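Long-range contact in phosphoglycerol transferase GacH (Streptococcus pyogenes MGAS5005, PDB 6DGM), which probably transfers glycerol phosphate onto the rhamnose polysaccharide of the cell wall, using this metal-binding sulfatase-family domain of a membrane protein: residues 96-108 with 355-367. Residues are numbered along the deposited sequence; the frame is centred on the assembly and turned at random.
Sequences TLTSLPFYNFSSS and QNDLKNIQYDVTI
Q362 reaches from its helix into the loop 100-105, its side chain drawn out straight with CG anti to the backbone N (chi1 -177°), and both ends of its amide are used. NE2 donates to P101 O at 2.9 Å, the acceptor lying close to the plane of the Q362 amide; N104 N takes the same carbonyl from the opposite face, within the 3-10 turn 102-104, so two donors grip one acceptor. OE1 of Q362 accepts from N104 ND2 at 3.1 Å. The second N-H of that nitrogen runs almost straight (169°) to Q355 OE1, 3.0 Å away. N104 thus bridges two glutamines two turns apart on one face of the helix, both acceptors lying in its amide plane, which should fix its rotation. Q355, bent at chi2 (-67°), also gives NE2 to Y103 OH in a weak bond; the stronger partner of this nitrogen is A340 O.

Aromatic and apolar contacts flank these polar bonds. NE2 of Q362 also lies over one face of the F105 ring, off-centre toward CE2 (3.3 Å), while T366 CG2 meets the ring edge. L100 puts CD2 alongside CB and CG of Q362 and CD1 against V365 CG2 at 4.0 Å. P101 CG packs against L358 CD2, 3.7 Å apart. The aliphatic part of K359 lies across the N104 amide.

The contact joins, within this sulfatase-family domain, the loop leaving helix 89-98 to the last turns of helix 349-365, away from the metal and glycerol phosphate sites. Helix 328-339 packs on L100, helix 112-115 on F105, and helix 11-29 on I361.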
ATOM      1  N   THR A  96      -4.516   1.385   1.343  1.00 14.22           N
ATOM      2  CA  THR A  96      -3.360   1.971   2.025  1.00 13.95           C
ATOM      3  C   THR A  96      -3.693   3.357   2.568  1.00 13.95           C
ATOM      4  O   THR A  96      -3.275   3.720   3.679  1.00 14.79           O
ATOM      5  CB  THR A  96      -2.125   2.047   1.116  1.00 14.61           C
ATOM      6  OG1 THR A  96      -2.274   3.076   0.123  1.00 14.48           O
ATOM      7  CG2 THR A  96      -1.835   0.705   0.456  1.00 15.59           C
ATOM      8  N   LEU A  97      -4.435   4.150   1.812  1.00 13.31           N
ATOM      9  CA  LEU A  97      -4.665   5.525   2.225  1.00 14.59           C
ATOM     10  C   LEU A  97      -5.686   5.626   3.352  1.00 15.47           C
ATOM     11  O   LEU A  97      -5.475   6.389   4.304  1.00 16.52           O
ATOM     12  CB  LEU A  97      -5.135   6.355   1.040  1.00 14.53           C
ATOM     13  CG  LEU A  97      -4.145   6.549  -0.108  1.00 16.72           C
ATOM     14  CD1 LEU A  97      -4.816   7.340  -1.197  1.00 16.90           C
ATOM     15  CD2 LEU A  97      -2.870   7.242   0.373  1.00 18.82           C
ATOM     16  N   THR A  98      -6.792   4.889   3.256  1.00 15.17           N
ATOM     17  CA  THR A  98      -7.865   4.991   4.236  1.00 15.69           C
ATOM     18  C   THR A  98      -7.719   4.017   5.397  1.00 16.43           C
ATOM     19  O   THR A  98      -8.247   4.280   6.489  1.00 18.44           O
ATOM     20  CB  THR A  98      -9.228   4.700   3.584  1.00 15.93           C
ATOM     21  OG1 THR A  98      -9.278   3.342   3.131  1.00 15.94           O
ATOM     22  CG2 THR A  98      -9.501   5.649   2.416  1.00 16.93           C
ATOM     23  N   SER A  99      -7.053   2.883   5.159  1.00 16.04           N
ATOM     24  CA  SER A  99      -6.963   1.761   6.088  1.00 15.84           C
ATOM     25  C   SER A  99      -8.283   1.019   6.265  1.00 15.90           C
ATOM     26  O   SER A  99      -8.438   0.252   7.211  1.00 16.80           O
ATOM     27  CB  SER A  99      -6.400   2.175   7.456  1.00 17.33           C
ATOM     28  OG  SER A  99      -5.116   2.772   7.332  1.00 18.21           O
ATOM     29  N   LEU A 100      -9.253   1.237   5.391  1.00 15.76           N
ATOM     30  CA  LEU A 100     -10.505   0.492   5.454  1.00 16.58           C
ATOM     31  C   LEU A 100     -10.396  -0.748   4.564  1.00 16.74           C
ATOM     32  O   LEU A 100     -10.175  -0.604   3.350  1.00 17.05           O
ATOM     33  CB  LEU A 100     -11.650   1.372   4.978  1.00 17.01           C
ATOM     34  CG  LEU A 100     -11.900   2.633   5.822  1.00 17.33           C
ATOM     35  CD1 LEU A 100     -12.958   3.515   5.195  1.00 17.39           C
ATOM     36  CD2 LEU A 100     -12.284   2.269   7.266  1.00 18.00           C
ATOM     37  N   PRO A 101     -10.513  -1.959   5.107  1.00 16.55           N
ATOM     38  CA  PRO A 101     -10.268  -3.145   4.271  1.00 16.38           C
ATOM     39  C   PRO A 101     -11.377  -3.433   3.274  1.00 15.15           C
ATOM     40  O   PRO A 101     -12.575  -3.406   3.583  1.00 15.17           O
ATOM     41  CB  PRO A 101     -10.123  -4.291   5.280  1.00 20.20           C
ATOM     42  CG  PRO A 101     -10.839  -3.802   6.507  1.00 22.52           C
ATOM     43  CD  PRO A 101     -10.700  -2.313   6.528  1.00 20.01           C
ATOM     44  N   PHE A 102     -10.945  -3.785   2.064  1.00 14.88           N
ATOM     45  CA  PHE A 102     -11.864  -4.219   1.015  1.00 15.36           C
ATOM     46  C   PHE A 102     -12.681  -5.417   1.463  1.00 16.09           C
ATOM     47  O   PHE A 102     -13.854  -5.542   1.099  1.00 16.84           O
ATOM     48  CB  PHE A 102     -11.020  -4.573  -0.215  1.00 15.92           C
ATOM     49  CG  PHE A 102     -11.772  -4.619  -1.519  1.00 17.86           C
ATOM     50  CD1 PHE A 102     -13.112  -4.294  -1.616  1.00 19.69           C
ATOM     51  CD2 PHE A 102     -11.093  -4.961  -2.672  1.00 19.26           C
ATOM     52  CE1 PHE A 102     -13.762  -4.324  -2.841  1.00 22.01           C
ATOM     53  CE2 PHE A 102     -11.738  -4.994  -3.894  1.00 21.96           C
ATOM     54  CZ  PHE A 102     -13.067  -4.676  -3.978  1.00 22.72           C
ATOM     55  N   TYR A 103     -12.091  -6.303   2.265  1.00 17.14           N
ATOM     56  CA  TYR A 103     -12.784  -7.520   2.655  1.00 19.42           C
ATOM     57  C   TYR A 103     -14.011  -7.262   3.520  1.00 19.32           C
ATOM     58  O   TYR A 103     -14.810  -8.190   3.693  1.00 19.98           O
ATOM     59  CB  TYR A 103     -11.832  -8.518   3.332  1.00 22.20           C
ATOM     60  CG  TYR A 103     -11.145  -8.077   4.591  1.00 22.81           C
ATOM     61  CD1 TYR A 103     -11.865  -7.855   5.767  1.00 26.20           C
ATOM     62  CD2 TYR A 103      -9.760  -7.935   4.641  1.00 22.03           C
ATOM     63  CE1 TYR A 103     -11.242  -7.457   6.920  1.00 29.45           C
ATOM     64  CE2 TYR A 103      -9.129  -7.551   5.792  1.00 25.55           C
ATOM     65  CZ  TYR A 103      -9.875  -7.311   6.942  1.00 30.37           C
ATOM     66  OH  TYR A 103      -9.260  -6.912   8.109  1.00 34.95           O
ATOM     67  N   ASN A 104     -14.181  -6.047   4.046  1.00 17.05           N
ATOM     68  CA  ASN A 104     -15.375  -5.704   4.810  1.00 17.21           C
ATOM     69  C   ASN A 104     -16.455  -5.041   3.971  1.00 17.32           C
ATOM     70  O   ASN A 104     -17.580  -4.878   4.456  1.00 18.68           O
ATOM     71  CB  ASN A 104     -15.036  -4.810   5.996  1.00 17.49           C
ATOM     72  CG  ASN A 104     -14.445  -5.586   7.145  1.00 19.49           C
ATOM     73  OD1 ASN A 104     -14.613  -6.812   7.233  1.00 20.64           O
ATOM     74  ND2 ASN A 104     -13.775  -4.874   8.059  1.00 20.01           N
ATOM     75  N   PHE A 105     -16.159  -4.695   2.724  1.00 16.08           N
ATOM     76  CA  PHE A 105     -17.190  -4.163   1.852  1.00 15.78           C
ATOM     77  C   PHE A 105     -17.916  -5.305   1.152  1.00 17.16           C
ATOM     78  O   PHE A 105     -17.495  -6.460   1.187  1.00 18.38           O
ATOM     79  CB  PHE A 105     -16.574  -3.217   0.820  1.00 15.62           C
ATOM     80  CG  PHE A 105     -16.124  -1.899   1.391  1.00 17.31           C
ATOM     81  CD1 PHE A 105     -17.045  -0.982   1.891  1.00 19.45           C
ATOM     82  CD2 PHE A 105     -14.789  -1.581   1.441  1.00 16.59           C
ATOM     83  CE1 PHE A 105     -16.623   0.227   2.408  1.00 21.12           C
ATOM     84  CE2 PHE A 105     -14.364  -0.373   1.952  1.00 17.88           C
ATOM     85  CZ  PHE A 105     -15.264   0.529   2.435  1.00 20.03           C
ATOM     86  N   SER A 106     -19.032  -4.965   0.521  1.00 18.00           N
ATOM     87  CA  SER A 106     -19.826  -5.957  -0.187  1.00 20.44           C
ATOM     88  C   SER A 106     -19.041  -6.539  -1.355  1.00 18.37           C
ATOM     89  O   SER A 106     -18.238  -5.859  -1.993  1.00 16.66           O
ATOM     90  CB  SER A 106     -21.100  -5.299  -0.714  1.00 25.07           C
ATOM     91  OG  SER A 106     -21.701  -6.136  -1.681  1.00 28.72           O
ATOM     92  N   SER A 107     -19.278  -7.826  -1.638  1.00 19.71           N
ATOM     93  CA  SER A 107     -18.659  -8.444  -2.799  1.00 22.29           C
ATOM     94  C   SER A 107     -19.119  -7.809  -4.109  1.00 20.91           C
ATOM     95  O   SER A 107     -18.439  -7.964  -5.127  1.00 20.76           O
ATOM     96  CB  SER A 107     -18.957  -9.944  -2.832  1.00 29.65           C
ATOM     97  OG  SER A 107     -18.335 -10.583  -1.734  1.00 35.01           O
ATOM     98  N   SER A 108     -20.247  -7.094  -4.092  1.00 20.45           N
ATOM     99  CA  SER A 108     -20.696  -6.379  -5.282  1.00 22.18           C
ATOM    100  C   SER A 108     -19.763  -5.246  -5.696  1.00 21.20           C
ATOM    101  O   SER A 108     -19.832  -4.802  -6.845  1.00 21.74           O
ATOM    102  CB  SER A 108     -22.091  -5.804  -5.051  1.00 23.98           C
ATOM    103  OG  SER A 108     -22.122  -4.916  -3.940  1.00 24.96           O
ATOM    104  N   GLN A 355     -12.987  -6.879  14.700  1.00 21.27           N
ATOM    105  CA  GLN A 355     -13.573  -6.583  13.399  1.00 19.86           C
ATOM    106  C   GLN A 355     -14.942  -5.938  13.541  1.00 19.90           C
ATOM    107  O   GLN A 355     -15.311  -5.103  12.709  1.00 20.34           O
ATOM    108  CB  GLN A 355     -13.644  -7.857  12.544  1.00 19.13           C
ATOM    109  CG  GLN A 355     -12.318  -8.236  11.932  1.00 19.30           C
ATOM    110  CD  GLN A 355     -11.835  -7.238  10.874  1.00 20.50           C
ATOM    111  OE1 GLN A 355     -12.627  -6.531  10.238  1.00 21.11           O
ATOM    112  NE2 GLN A 355     -10.520  -7.173  10.693  1.00 21.25           N
ATOM    113  N   ASN A 356     -15.703  -6.296  14.587  1.00 19.76           N
ATOM    114  CA  ASN A 356     -16.982  -5.633  14.796  1.00 21.62           C
ATOM    115  C   ASN A 356     -16.771  -4.158  15.103  1.00 22.47           C
ATOM    116  O   ASN A 356     -17.517  -3.304  14.609  1.00 23.48           O
ATOM    117  CB  ASN A 356     -17.797  -6.314  15.883  1.00 23.67           C
ATOM    118  CG  ASN A 356     -19.121  -5.628  16.104  1.00 25.34           C
ATOM    119  OD1 ASN A 356     -19.251  -4.808  17.001  1.00 27.95           O
ATOM    120  ND2 ASN A 356     -20.107  -5.950  15.275  1.00 24.62           N
ATOM    121  N   ASP A 357     -15.757  -3.836  15.918  1.00 22.83           N
ATOM    122  CA  ASP A 357     -15.407  -2.435  16.128  1.00 22.18           C
ATOM    123  C   ASP A 357     -15.104  -1.762  14.793  1.00 21.31           C
ATOM    124  O   ASP A 357     -15.625  -0.682  14.486  1.00 21.99           O
ATOM    125  CB  ASP A 357     -14.175  -2.313  17.031  1.00 22.52           C
ATOM    126  CG  ASP A 357     -14.431  -2.734  18.465  1.00 25.12           C
ATOM    127  OD1 ASP A 357     -15.598  -2.771  18.896  1.00 26.62           O
ATOM    128  OD2 ASP A 357     -13.442  -3.028  19.168  1.00 26.70           O
ATOM    129  N   LEU A 358     -14.241  -2.392  13.986  1.00 19.17           N
ATOM    130  CA  LEU A 358     -13.849  -1.812  12.705  1.00 17.97           C
ATOM    131  C   LEU A 358     -15.029  -1.666  11.757  1.00 18.23           C
ATOM    132  O   LEU A 358     -15.179  -0.623  11.110  1.00 18.93           O
ATOM    133  CB  LEU A 358     -12.737  -2.652  12.080  1.00 18.02           C
ATOM    134  CG  LEU A 358     -12.276  -2.183  10.706  1.00 19.48           C
ATOM    135  CD1 LEU A 358     -11.712  -0.780  10.773  1.00 21.31           C
ATOM    136  CD2 LEU A 358     -11.244  -3.145  10.118  1.00 19.16           C
ATOM    137  N   LYS A 359     -15.878  -2.699  11.653  1.00 18.67           N
ATOM    138  CA  LYS A 359     -16.987  -2.644  10.702  1.00 18.68           C
ATOM    139  C   LYS A 359     -17.952  -1.512  11.039  1.00 19.47           C
ATOM    140  O   LYS A 359     -18.475  -0.842  10.143  1.00 19.01           O
ATOM    141  CB  LYS A 359     -17.722  -3.981  10.667  1.00 19.11           C
ATOM    142  CG  LYS A 359     -16.946  -5.110   9.999  1.00 19.86           C
ATOM    143  CD  LYS A 359     -17.579  -6.471  10.212  1.00 24.43           C
ATOM    144  CE  LYS A 359     -16.745  -7.548   9.538  1.00 31.52           C
ATOM    145  NZ  LYS A 359     -17.245  -8.915   9.797  1.00 38.55           N
ATOM    146  N   ASN A 360     -18.200  -1.277  12.327  1.00 20.41           N
ATOM    147  CA  ASN A 360     -19.081  -0.175  12.703  1.00 20.11           C
ATOM    148  C   ASN A 360     -18.493   1.169  12.290  1.00 19.62           C
ATOM    149  O   ASN A 360     -19.212   2.034  11.770  1.00 19.18           O
ATOM    150  CB  ASN A 360     -19.404  -0.227  14.193  1.00 20.48           C
ATOM    151  CG  ASN A 360     -20.583  -1.131  14.494  1.00 22.88           C
ATOM    152  OD1 ASN A 360     -21.715  -0.822  14.127  1.00 24.16           O
ATOM    153  ND2 ASN A 360     -20.325  -2.269  15.131  1.00 24.39           N
ATOM    154  N   ILE A 361     -17.184   1.361  12.492  1.00 19.22           N
ATOM    155  CA  ILE A 361     -16.527   2.596  12.060  1.00 19.06           C
ATOM    156  C   ILE A 361     -16.573   2.720  10.543  1.00 17.88           C
ATOM    157  O   ILE A 361     -16.883   3.782   9.982  1.00 17.67           O
ATOM    158  CB  ILE A 361     -15.076   2.627  12.578  1.00 20.74           C
ATOM    159  CG1 ILE A 361     -15.048   2.661  14.113  1.00 21.88           C
ATOM    160  CG2 ILE A 361     -14.297   3.808  11.955  1.00 21.76           C
ATOM    161  CD1 ILE A 361     -15.733   3.874  14.746  1.00 23.20           C
ATOM    162  N   GLN A 362     -16.235   1.628   9.860  1.00 17.71           N
ATOM    163  CA  GLN A 362     -16.164   1.606   8.403  1.00 17.71           C
ATOM    164  C   GLN A 362     -17.521   1.877   7.784  1.00 17.92           C
ATOM    165  O   GLN A 362     -17.627   2.617   6.792  1.00 17.40           O
ATOM    166  CB  GLN A 362     -15.647   0.224   8.007  1.00 17.57           C
ATOM    167  CG  GLN A 362     -15.414  -0.011   6.523  1.00 17.70           C
ATOM    168  CD  GLN A 362     -14.549  -1.234   6.272  1.00 18.13           C
ATOM    169  OE1 GLN A 362     -14.095  -1.898   7.210  1.00 17.08           O
ATOM    170  NE2 GLN A 362     -14.339  -1.555   4.998  1.00 19.22           N
ATOM    171  N   TYR A 363     -18.574   1.294   8.351  1.00 18.00           N
ATOM    172  CA  TYR A 363     -19.918   1.599   7.882  1.00 18.54           C
ATOM    173  C   TYR A 363     -20.260   3.054   8.163  1.00 19.33           C
ATOM    174  O   TYR A 363     -20.761   3.766   7.280  1.00 19.52           O
ATOM    175  CB  TYR A 363     -20.915   0.649   8.552  1.00 18.27           C
ATOM    176  CG  TYR A 363     -22.322   0.792   8.048  1.00 19.59           C
ATOM    177  CD1 TYR A 363     -22.734   0.158   6.889  1.00 20.13           C
ATOM    178  CD2 TYR A 363     -23.248   1.576   8.729  1.00 20.49           C
ATOM    179  CE1 TYR A 363     -24.018   0.290   6.426  1.00 21.38           C
ATOM    180  CE2 TYR A 363     -24.527   1.717   8.268  1.00 21.85           C
ATOM    181  CZ  TYR A 363     -24.911   1.080   7.127  1.00 22.56           C
ATOM    182  OH  TYR A 363     -26.200   1.236   6.682  1.00 24.65           O
ATOM    183  N   ASP A 364     -19.939   3.532   9.368  1.00 19.50           N
ATOM    184  CA  ASP A 364     -20.348   4.874   9.750  1.00 20.40           C
ATOM    185  C   ASP A 364     -19.811   5.920   8.784  1.00 19.93           C
ATOM    186  O   ASP A 364     -20.508   6.894   8.465  1.00 20.13           O
ATOM    187  CB  ASP A 364     -19.870   5.201  11.161  1.00 21.83           C
ATOM    188  CG  ASP A 364     -20.465   6.486  11.672  1.00 23.11           C
ATOM    189  OD1 ASP A 364     -21.698   6.473  11.898  1.00 22.71           O
ATOM    190  OD2 ASP A 364     -19.726   7.497  11.822  1.00 23.43           O
ATOM    191  N   VAL A 365     -18.561   5.755   8.334  1.00 19.68           N
ATOM    192  CA  VAL A 365     -17.912   6.760   7.507  1.00 19.10           C
ATOM    193  C   VAL A 365     -18.147   6.564   6.011  1.00 20.14           C
ATOM    194  O   VAL A 365     -17.733   7.424   5.220  1.00 20.81           O
ATOM    195  CB  VAL A 365     -16.389   6.806   7.771  1.00 18.64           C
ATOM    196  CG1 VAL A 365     -16.092   6.999   9.258  1.00 20.19           C
ATOM    197  CG2 VAL A 365     -15.685   5.559   7.241  1.00 17.85           C
ATOM    198  N   THR A 366     -18.806   5.483   5.600  1.00 20.34           N
ATOM    199  CA  THR A 366     -19.053   5.274   4.175  1.00 20.25           C
ATOM    200  C   THR A 366     -20.523   5.520   3.868  1.00 22.33           C
ATOM    201  O   THR A 366     -20.901   6.622   3.450  1.00 25.29           O
ATOM    202  CB  THR A 366     -18.566   3.898   3.706  1.00 19.05           C
ATOM    203  OG1 THR A 366     -19.112   2.862   4.522  1.00 18.82           O
ATOM    204  CG2 THR A 366     -17.040   3.815   3.757  1.00 17.48           C
ATOM    205  N   ILE A 367     -21.374   4.530   4.096  1.00 20.72           N
ATOM    206  CA  ILE A 367     -22.782   4.671   3.762  1.00 22.01           C
ATOM    207  C   ILE A 367     -23.672   4.801   4.985  1.00 23.01           C
ATOM    208  O   ILE A 367     -24.906   4.869   4.838  1.00 24.02           O
ATOM    209  CB  ILE A 367     -23.238   3.544   2.813  1.00 24.74           C
ATOM    210  CG1 ILE A 367     -23.105   2.191   3.499  1.00 26.37           C
ATOM    211  CG2 ILE A 367     -22.373   3.584   1.526  1.00 24.88           C
ATOM    212  CD1 ILE A 367     -23.835   1.081   2.774  1.00 28.57           C
TER